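Local coordinates for protein NADP-dependent alcohol dehydrogenase 6 (Saccharomyces cerevisiae, PDB 1PIW) that reduces a broad range of aromatic and aliphatic aldehydes to their alcohols with NADPH, as a zinc-containing medium-chain alcohol dehydrogenase, at residues L246-A251 with I272-S276. Residues are numbered along the deposited sequence; the frame is centred on the assembly and turned at random.
Sequences LIVVCA and IVSIS. With NAP (NADP nicotinamide-adenine-dinucleotide phosphate), chain E.
Val249, chi1 t, lays its CG2 4.3 Å from Ile272 CG2, while its CB sits 4.0 Å from Ser274 CB on the same face of the sheet. The extended segments 246-249 and 272-274 run parallel, axes 4.5 Å apart at closest and inclined by 16°, with Ile247 beside Ile272, Val248 beside Val273 and Val249 beside Ser274. Val273 N donates to Ile247 O (2.9 Å), Val249 N to Val273 O (2.9 Å) and Ile275 N to Val249 O (2.6 Å), so Val273 and Val249 each use both N and O across the pair, the regular parallel pattern; Val248 CA adds a CA-H...O contact to Val273 O at 3.1 Å. These are the fourth and fifth strands, in order 3-2-1-4-5-6, of the Rossmann-fold NADP domain. The opposite face carries Leu246 CD1 4.2 Å from Val273 CG2 and Val248 CG1 4.1 Å from Ile275 CG1, with helix 161-174 covering Leu246, Val248 and Ile275. Both segments leave strand geometry at Cys250 (phi/psi -118/16) and Ile275 (-109/-12), where Cys250 SG stands 4.3 Å from Ile275 CG2. The C-terminal ends meet NADP: Ala251 CA lies 3.2 Å from O4B of the adenosine ribose, Ile275 O 3.7 Å from C1D of the nicotinamide ribose.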
ATOM      1  N   LEU A 246      -7.916   1.344  -8.122  1.00 45.28           N
ATOM      2  CA  LEU A 246      -6.550   0.904  -8.336  1.00 42.25           C
ATOM      3  C   LEU A 246      -5.888   1.681  -9.468  1.00 41.30           C
ATOM      4  O   LEU A 246      -6.522   1.975 -10.477  1.00 41.90           O
ATOM      5  CB  LEU A 246      -6.573  -0.576  -8.689  1.00 40.92           C
ATOM      6  CG  LEU A 246      -5.335  -1.142  -9.362  1.00 40.54           C
ATOM      7  CD1 LEU A 246      -4.281  -1.360  -8.312  1.00 41.40           C
ATOM      8  CD2 LEU A 246      -5.673  -2.440 -10.060  1.00 40.88           C
ATOM      9  N   ILE A 247      -4.615   2.016  -9.291  1.00 39.37           N
ATOM     10  CA  ILE A 247      -3.857   2.719 -10.316  1.00 39.18           C
ATOM     11  C   ILE A 247      -2.533   1.984 -10.474  1.00 41.05           C
ATOM     12  O   ILE A 247      -1.855   1.701  -9.485  1.00 42.21           O
ATOM     13  CB  ILE A 247      -3.557   4.180  -9.927  1.00 37.39           C
ATOM     14  CG1 ILE A 247      -4.794   5.039 -10.117  1.00 36.64           C
ATOM     15  CG2 ILE A 247      -2.433   4.733 -10.779  1.00 37.12           C
ATOM     16  CD1 ILE A 247      -4.540   6.505  -9.851  1.00 36.38           C
ATOM     17  N   VAL A 248      -2.172   1.666 -11.712  1.00 41.20           N
ATOM     18  CA  VAL A 248      -0.923   0.969 -11.980  1.00 42.36           C
ATOM     19  C   VAL A 248      -0.001   1.927 -12.714  1.00 45.10           C
ATOM     20  O   VAL A 248      -0.366   2.464 -13.755  1.00 46.96           O
ATOM     21  CB  VAL A 248      -1.150  -0.288 -12.858  1.00 39.97           C
ATOM     22  CG1 VAL A 248       0.156  -0.955 -13.172  1.00 37.62           C
ATOM     23  CG2 VAL A 248      -2.040  -1.263 -12.144  1.00 39.81           C
ATOM     24  N   VAL A 249       1.188   2.154 -12.164  1.00 47.26           N
ATOM     25  CA  VAL A 249       2.149   3.050 -12.793  1.00 48.22           C
ATOM     26  C   VAL A 249       3.089   2.219 -13.652  1.00 48.85           C
ATOM     27  O   VAL A 249       3.798   1.355 -13.145  1.00 48.24           O
ATOM     28  CB  VAL A 249       2.962   3.825 -11.745  1.00 48.54           C
ATOM     29  CG1 VAL A 249       3.878   4.830 -12.435  1.00 47.60           C
ATOM     30  CG2 VAL A 249       2.017   4.534 -10.792  1.00 47.34           C
ATOM     31  N   CYS A 250       3.084   2.506 -14.952  1.00 49.84           N
ATOM     32  CA  CYS A 250       3.881   1.780 -15.925  1.00 50.93           C
ATOM     33  C   CYS A 250       4.905   2.620 -16.655  1.00 49.96           C
ATOM     34  O   CYS A 250       5.424   2.199 -17.689  1.00 51.15           O
ATOM     35  CB  CYS A 250       2.955   1.147 -16.952  1.00 53.92           C
ATOM     36  SG  CYS A 250       1.584   0.235 -16.212  1.00 62.62           S
ATOM     37  N   ALA A 251       5.202   3.796 -16.124  1.00 48.80           N
ATOM     38  CA  ALA A 251       6.171   4.685 -16.752  1.00 49.62           C
ATOM     39  C   ALA A 251       7.602   4.110 -16.776  1.00 50.02           C
ATOM     40  O   ALA A 251       7.968   3.315 -15.910  1.00 49.76           O
ATOM     41  CB  ALA A 251       6.157   6.025 -16.034  1.00 49.13           C
ATOM     42  N   ILE A 272      -2.300   2.079  -5.037  1.00 39.85           N
ATOM     43  CA  ILE A 272      -1.403   2.500  -6.089  1.00 36.87           C
ATOM     44  C   ILE A 272      -0.292   1.463  -6.172  1.00 35.93           C
ATOM     45  O   ILE A 272       0.408   1.201  -5.198  1.00 36.36           O
ATOM     46  CB  ILE A 272      -0.818   3.896  -5.776  1.00 36.51           C
ATOM     47  CG1 ILE A 272      -1.974   4.881  -5.557  1.00 36.82           C
ATOM     48  CG2 ILE A 272       0.068   4.366  -6.914  1.00 33.02           C
ATOM     49  CD1 ILE A 272      -1.569   6.333  -5.429  1.00 35.86           C
ATOM     50  N   VAL A 273      -0.165   0.838  -7.331  1.00 34.44           N
ATOM     51  CA  VAL A 273       0.872  -0.153  -7.541  1.00 32.03           C
ATOM     52  C   VAL A 273       1.703   0.263  -8.736  1.00 31.93           C
ATOM     53  O   VAL A 273       1.212   0.339  -9.856  1.00 30.87           O
ATOM     54  CB  VAL A 273       0.295  -1.542  -7.818  1.00 29.87           C
ATOM     55  CG1 VAL A 273       1.423  -2.517  -8.088  1.00 29.37           C
ATOM     56  CG2 VAL A 273      -0.509  -2.001  -6.638  1.00 28.52           C
ATOM     57  N   SER A 274       2.967   0.554  -8.473  1.00 33.15           N
ATOM     58  CA  SER A 274       3.901   0.963  -9.500  1.00 33.10           C
ATOM     59  C   SER A 274       4.534  -0.294 -10.046  1.00 35.16           C
ATOM     60  O   SER A 274       4.869  -1.222  -9.307  1.00 33.73           O
ATOM     61  CB  SER A 274       4.961   1.866  -8.905  1.00 30.96           C
ATOM     62  OG  SER A 274       6.141   1.788  -9.660  1.00 34.87           O
ATOM     63  N   ILE A 275       4.703  -0.312 -11.354  1.00 38.49           N
ATOM     64  CA  ILE A 275       5.258  -1.460 -12.041  1.00 40.84           C
ATOM     65  C   ILE A 275       6.667  -1.221 -12.578  1.00 43.16           C
ATOM     66  O   ILE A 275       7.371  -2.165 -12.951  1.00 43.30           O
ATOM     67  CB  ILE A 275       4.296  -1.853 -13.186  1.00 41.49           C
ATOM     68  CG1 ILE A 275       3.586  -3.154 -12.805  1.00 43.22           C
ATOM     69  CG2 ILE A 275       5.006  -1.843 -14.545  1.00 39.53           C
ATOM     70  CD1 ILE A 275       4.477  -4.193 -12.157  1.00 45.34           C
ATOM     71  N   SER A 276       7.087   0.041 -12.568  1.00 44.89           N
ATOM     72  CA  SER A 276       8.383   0.419 -13.107  1.00 47.35           C
ATOM     73  C   SER A 276       9.643   0.223 -12.281  1.00 49.05           C
ATOM     74  O   SER A 276       9.629   0.151 -11.051  1.00 48.26           O
ATOM     75  CB  SER A 276       8.333   1.873 -13.592  1.00 47.43           C
ATOM     76  OG  SER A 276       8.033   2.770 -12.539  1.00 48.40           O
TER
HETATM   77  PA  NAP E4292       7.807   1.723 -22.929  1.00 61.33           P
HETATM   78  O1A NAP E4292       9.173   1.834 -22.561  1.00 60.74           O
HETATM   79  O2A NAP E4292       7.261   1.299 -24.294  1.00 59.31           O
HETATM   80  O5B NAP E4292       7.095   3.109 -22.575  1.00 58.58           O
HETATM   81  C5B NAP E4292       7.204   3.625 -21.221  1.00 53.73           C
HETATM   82  C4B NAP E4292       6.068   4.664 -21.213  1.00 52.21           C
HETATM   83  O4B NAP E4292       6.022   5.297 -19.852  1.00 52.35           O
HETATM   84  C3B NAP E4292       6.240   5.887 -22.157  1.00 50.61           C
HETATM   85  O3B NAP E4292       5.590   5.583 -23.401  1.00 50.15           O
HETATM   86  C2B NAP E4292       5.608   7.019 -21.370  1.00 49.41           C
HETATM   87  O2B NAP E4292       4.189   7.080 -21.466  1.00 41.45           O
HETATM   88  C1B NAP E4292       6.038   6.726 -19.906  1.00 50.83           C
HETATM   89  N9A NAP E4292       7.327   7.412 -19.608  1.00 51.26           N
HETATM   90  C8A NAP E4292       8.591   7.343 -20.170  1.00 50.38           C
HETATM   91  N7A NAP E4292       9.489   8.145 -19.607  1.00 50.72           N
HETATM   92  C5A NAP E4292       8.769   8.786 -18.609  1.00 51.18           C
HETATM   93  C6A NAP E4292       9.183   9.762 -17.671  1.00 51.10           C
HETATM   94  N6A NAP E4292      10.408  10.294 -17.545  1.00 51.66           N
HETATM   95  N1A NAP E4292       8.226  10.237 -16.766  1.00 50.29           N
HETATM   96  C2A NAP E4292       6.910   9.756 -16.799  1.00 52.67           C
HETATM   97  N3A NAP E4292       6.467   8.797 -17.710  1.00 53.20           N
HETATM   98  C4A NAP E4292       7.435   8.337 -18.600  1.00 51.93           C
HETATM   99  O3  NAP E4292       7.042   0.779 -21.935  1.00 62.17           O
HETATM  100  PN  NAP E4292       7.448  -0.473 -21.093  1.00 60.44           P
HETATM  101  O1N NAP E4292       8.321  -1.366 -21.860  1.00 57.93           O
HETATM  102  O2N NAP E4292       6.171  -1.028 -20.623  1.00 62.79           O
HETATM  103  O5D NAP E4292       8.271   0.166 -19.925  1.00 60.84           O
HETATM  104  C5D NAP E4292       9.142  -0.702 -19.194  1.00 65.21           C
HETATM  105  C4D NAP E4292       9.155  -0.256 -17.776  1.00 67.16           C
HETATM  106  O4D NAP E4292       8.485  -1.284 -17.007  1.00 67.97           O
HETATM  107  C3D NAP E4292      10.595  -0.161 -17.215  1.00 69.16           C
HETATM  108  O3D NAP E4292      10.767   0.967 -16.337  1.00 68.06           O
HETATM  109  C2D NAP E4292      10.782  -1.498 -16.536  1.00 70.36           C
HETATM  110  O2D NAP E4292      11.734  -1.463 -15.503  1.00 74.31           O
HETATM  111  C1D NAP E4292       9.426  -1.825 -16.022  1.00 70.74           C
HETATM  112  P2B NAP E4292       3.363   8.450 -21.562  1.00 36.62           P
HETATM  113  O1X NAP E4292       3.200   8.931 -20.134  1.00 30.85           O
HETATM  114  O2X NAP E4292       4.275   9.294 -22.370  1.00 34.33           O
HETATM  115  O3X NAP E4292       2.053   8.077 -22.178  1.00 31.81           O